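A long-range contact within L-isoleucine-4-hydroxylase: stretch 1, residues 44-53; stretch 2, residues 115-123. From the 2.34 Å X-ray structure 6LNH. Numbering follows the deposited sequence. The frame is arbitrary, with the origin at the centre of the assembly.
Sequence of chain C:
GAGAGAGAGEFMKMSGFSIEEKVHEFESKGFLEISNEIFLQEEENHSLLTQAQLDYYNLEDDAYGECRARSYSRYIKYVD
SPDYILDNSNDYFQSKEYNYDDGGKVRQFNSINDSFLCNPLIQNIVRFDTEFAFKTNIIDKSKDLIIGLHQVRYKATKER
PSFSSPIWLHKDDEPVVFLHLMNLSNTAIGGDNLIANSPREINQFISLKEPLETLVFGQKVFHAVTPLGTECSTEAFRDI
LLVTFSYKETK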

# COMPACT_ATOMS: atom_id res chain seq x y z
N GLU C 44 21.90 13.54 -11.47
CA GLU C 44 22.60 13.86 -10.20
C GLU C 44 21.57 14.25 -9.14
O GLU C 44 21.88 14.12 -7.94
CB GLU C 44 23.61 14.98 -10.45
CG GLU C 44 23.31 15.80 -11.68
CD GLU C 44 23.86 15.25 -12.99
OE1 GLU C 44 24.30 16.06 -13.83
OE2 GLU C 44 23.83 14.02 -13.17
N ASN C 45 20.39 14.69 -9.57
CA ASN C 45 19.30 15.11 -8.63
C ASN C 45 18.96 13.94 -7.69
O ASN C 45 18.70 14.20 -6.51
CB ASN C 45 18.08 15.63 -9.38
CG ASN C 45 18.31 16.98 -10.02
OD1 ASN C 45 17.59 17.37 -10.93
ND2 ASN C 45 19.31 17.70 -9.55
N HIS C 46 18.98 12.70 -8.20
CA HIS C 46 18.72 11.50 -7.37
C HIS C 46 19.74 11.41 -6.24
O HIS C 46 19.35 11.04 -5.12
CB HIS C 46 18.73 10.24 -8.25
CG HIS C 46 17.64 10.23 -9.28
ND1 HIS C 46 16.36 9.83 -8.99
CD2 HIS C 46 17.65 10.58 -10.58
CE1 HIS C 46 15.62 9.93 -10.07
NE2 HIS C 46 16.38 10.39 -11.06
N SER C 47 21.01 11.72 -6.53
CA SER C 47 22.08 11.70 -5.51
C SER C 47 21.87 12.85 -4.52
O SER C 47 22.10 12.64 -3.32
CB SER C 47 23.43 11.77 -6.15
OG SER C 47 24.18 10.60 -5.90
N LEU C 48 21.46 14.02 -5.01
CA LEU C 48 21.27 15.17 -4.15
C LEU C 48 20.06 14.94 -3.24
O LEU C 48 20.08 15.31 -2.07
CB LEU C 48 21.13 16.43 -4.99
CG LEU C 48 22.46 16.78 -5.67
CD1 LEU C 48 22.26 17.88 -6.70
CD2 LEU C 48 23.53 17.19 -4.66
N LEU C 49 19.03 14.28 -3.77
CA LEU C 49 17.87 13.92 -2.95
C LEU C 49 18.26 13.02 -1.78
O LEU C 49 17.81 13.24 -0.65
CB LEU C 49 16.83 13.23 -3.83
CG LEU C 49 15.53 12.78 -3.18
CD1 LEU C 49 14.80 13.97 -2.58
CD2 LEU C 49 14.65 12.07 -4.19
N THR C 50 19.11 12.02 -2.02
CA THR C 50 19.51 11.11 -0.95
C THR C 50 20.22 11.87 0.17
O THR C 50 19.99 11.59 1.36
CB THR C 50 20.39 9.99 -1.49
OG1 THR C 50 19.63 9.19 -2.40
CG2 THR C 50 20.90 9.10 -0.36
N GLN C 51 21.09 12.82 -0.18
CA GLN C 51 21.79 13.59 0.85
C GLN C 51 20.81 14.46 1.63
O GLN C 51 20.91 14.57 2.85
CB GLN C 51 22.86 14.48 0.22
CG GLN C 51 23.83 13.81 -0.72
CD GLN C 51 24.82 14.81 -1.30
OE1 GLN C 51 24.80 15.99 -0.95
NE2 GLN C 51 25.68 14.34 -2.20
N ALA C 52 19.87 15.11 0.92
CA ALA C 52 18.86 15.91 1.60
C ALA C 52 17.99 15.05 2.50
O ALA C 52 17.64 15.45 3.61
CB ALA C 52 18.01 16.65 0.57
N GLN C 53 17.63 13.85 2.03
CA GLN C 53 16.77 12.98 2.83
C GLN C 53 17.48 12.52 4.09
O GLN C 53 16.86 12.42 5.16
CB GLN C 53 16.34 11.76 2.01
CG GLN C 53 15.26 12.03 0.97
CD GLN C 53 15.01 10.82 0.09
OE1 GLN C 53 15.87 9.94 -0.02
NE2 GLN C 53 13.84 10.76 -0.52
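Stretch 2, residues 115-123: SFLCNPLIQ

One side chain both caps a helix and ties it to its neighbour. N119 lies at the N-cap position of the second helix in stretch 2, and its OD1 accepts a hydrogen bond from L121 N at 2.8 Å. The other arm of the same amide crosses the interface: N119 ND2 donates to L48 O at 3.0 Å, with an N-H...O angle of 155°. That carbonyl is already engaged inside its own helix, where A52 N donates to L48 O at 3.0 Å, so the asparagine adds a second donor to an acceptor already in use. With chi1 at 179° (t) and chi2 at -41°, N119 presents both ends of the amide at once.

Stretch 1 is helical, and the face it offers recurs at N45, L48, L49 and A52, the three-and-four spacing of a helix laid against a partner. Stretch 2 is helical at S115-L117, breaks at N119, whose psi of 117° leaves the helical range, and is helical again from P120. The register runs in opposite order along the two stretches: L48 CA is 6.0 Å from L121 CA, and A52 CA is 6.0 Å from F116 CA.

At this spacing the side chains meet near their bases as well as their tips. L48 CB meets L121 CB at 3.7 Å, while L48 CD2 reaches P120 CD at 3.8 Å. L121, with the largest covered area of the contact, also sends CD2 to 3.9 Å from L49 CB and 3.9 Å from N45 O.

At A52 the methyl is hemmed in by three side chains of stretch 2. Its CB lies 3.9 Å from N119 ND2, 4.1 Å from F116 CE2 and 4.2 Å from I122 CD1. The F116 ring turns its edge to the helix backbone, with CE2 3.9 Å from A52 O. The rule is economical: one polar anchor set among apolar neighbours, 394 Å² buried in all.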

# COMPACT_ATOMS: atom_id res chain seq x y z
N SER C 115 24.96 22.45 4.92
CA SER C 115 25.08 21.47 3.85
C SER C 115 23.74 21.18 3.18
O SER C 115 23.71 20.87 1.98
CB SER C 115 25.68 20.17 4.40
OG SER C 115 25.00 19.76 5.57
N PHE C 116 22.64 21.29 3.92
CA PHE C 116 21.32 21.13 3.33
C PHE C 116 20.92 22.35 2.52
O PHE C 116 20.33 22.22 1.44
CB PHE C 116 20.29 20.83 4.44
CG PHE C 116 18.86 20.68 3.96
CD1 PHE C 116 18.11 21.77 3.53
CD2 PHE C 116 18.27 19.43 3.94
CE1 PHE C 116 16.80 21.61 3.10
CE2 PHE C 116 16.97 19.26 3.51
CZ PHE C 116 16.23 20.35 3.09
N LEU C 117 21.26 23.56 3.00
CA LEU C 117 20.83 24.77 2.30
C LEU C 117 21.60 24.98 1.00
O LEU C 117 21.04 25.52 0.04
CB LEU C 117 21.02 25.98 3.21
CG LEU C 117 20.11 26.21 4.41
CD1 LEU C 117 20.66 27.34 5.26
CD2 LEU C 117 18.69 26.52 3.96
N CYS C 118 22.86 24.57 0.94
CA CYS C 118 23.63 24.68 -0.29
C CYS C 118 23.51 23.47 -1.21
O CYS C 118 24.06 23.48 -2.31
CB CYS C 118 25.11 24.97 0.02
SG CYS C 118 25.99 23.65 0.87
N ASN C 119 22.82 22.41 -0.77
CA ASN C 119 22.54 21.28 -1.65
C ASN C 119 21.88 21.81 -2.92
O ASN C 119 20.79 22.38 -2.86
CB ASN C 119 21.64 20.27 -0.94
CG ASN C 119 21.29 19.06 -1.82
OD1 ASN C 119 21.01 19.18 -3.01
ND2 ASN C 119 21.29 17.88 -1.21
N PRO C 120 22.52 21.64 -4.09
CA PRO C 120 21.98 22.23 -5.33
C PRO C 120 20.52 21.90 -5.60
O PRO C 120 19.83 22.70 -6.24
CB PRO C 120 22.90 21.66 -6.41
CG PRO C 120 24.20 21.47 -5.69
CD PRO C 120 23.80 20.96 -4.33
N LEU C 121 20.03 20.74 -5.14
CA LEU C 121 18.63 20.41 -5.35
C LEU C 121 17.73 21.30 -4.49
O LEU C 121 16.70 21.79 -4.96
CB LEU C 121 18.38 18.94 -5.05
CG LEU C 121 16.93 18.45 -5.03
CD1 LEU C 121 16.32 18.54 -6.42
CD2 LEU C 121 16.86 17.04 -4.50
N ILE C 122 18.11 21.51 -3.22
CA ILE C 122 17.36 22.41 -2.35
C ILE C 122 17.37 23.83 -2.88
O ILE C 122 16.34 24.52 -2.88
CB ILE C 122 17.92 22.34 -0.91
CG1 ILE C 122 17.76 20.92 -0.35
CG2 ILE C 122 17.22 23.36 -0.02
CD1 ILE C 122 16.37 20.34 -0.55
N GLN C 123 18.53 24.30 -3.36
CA GLN C 123 18.60 25.65 -3.92
C GLN C 123 17.70 25.79 -5.14
O GLN C 123 17.08 26.84 -5.35
CB GLN C 123 20.04 25.99 -4.30
CG GLN C 123 20.97 26.33 -3.16
CD GLN C 123 22.41 26.53 -3.63
OE1 GLN C 123 22.77 26.10 -4.73
NE2 GLN C 123 23.22 27.18 -2.81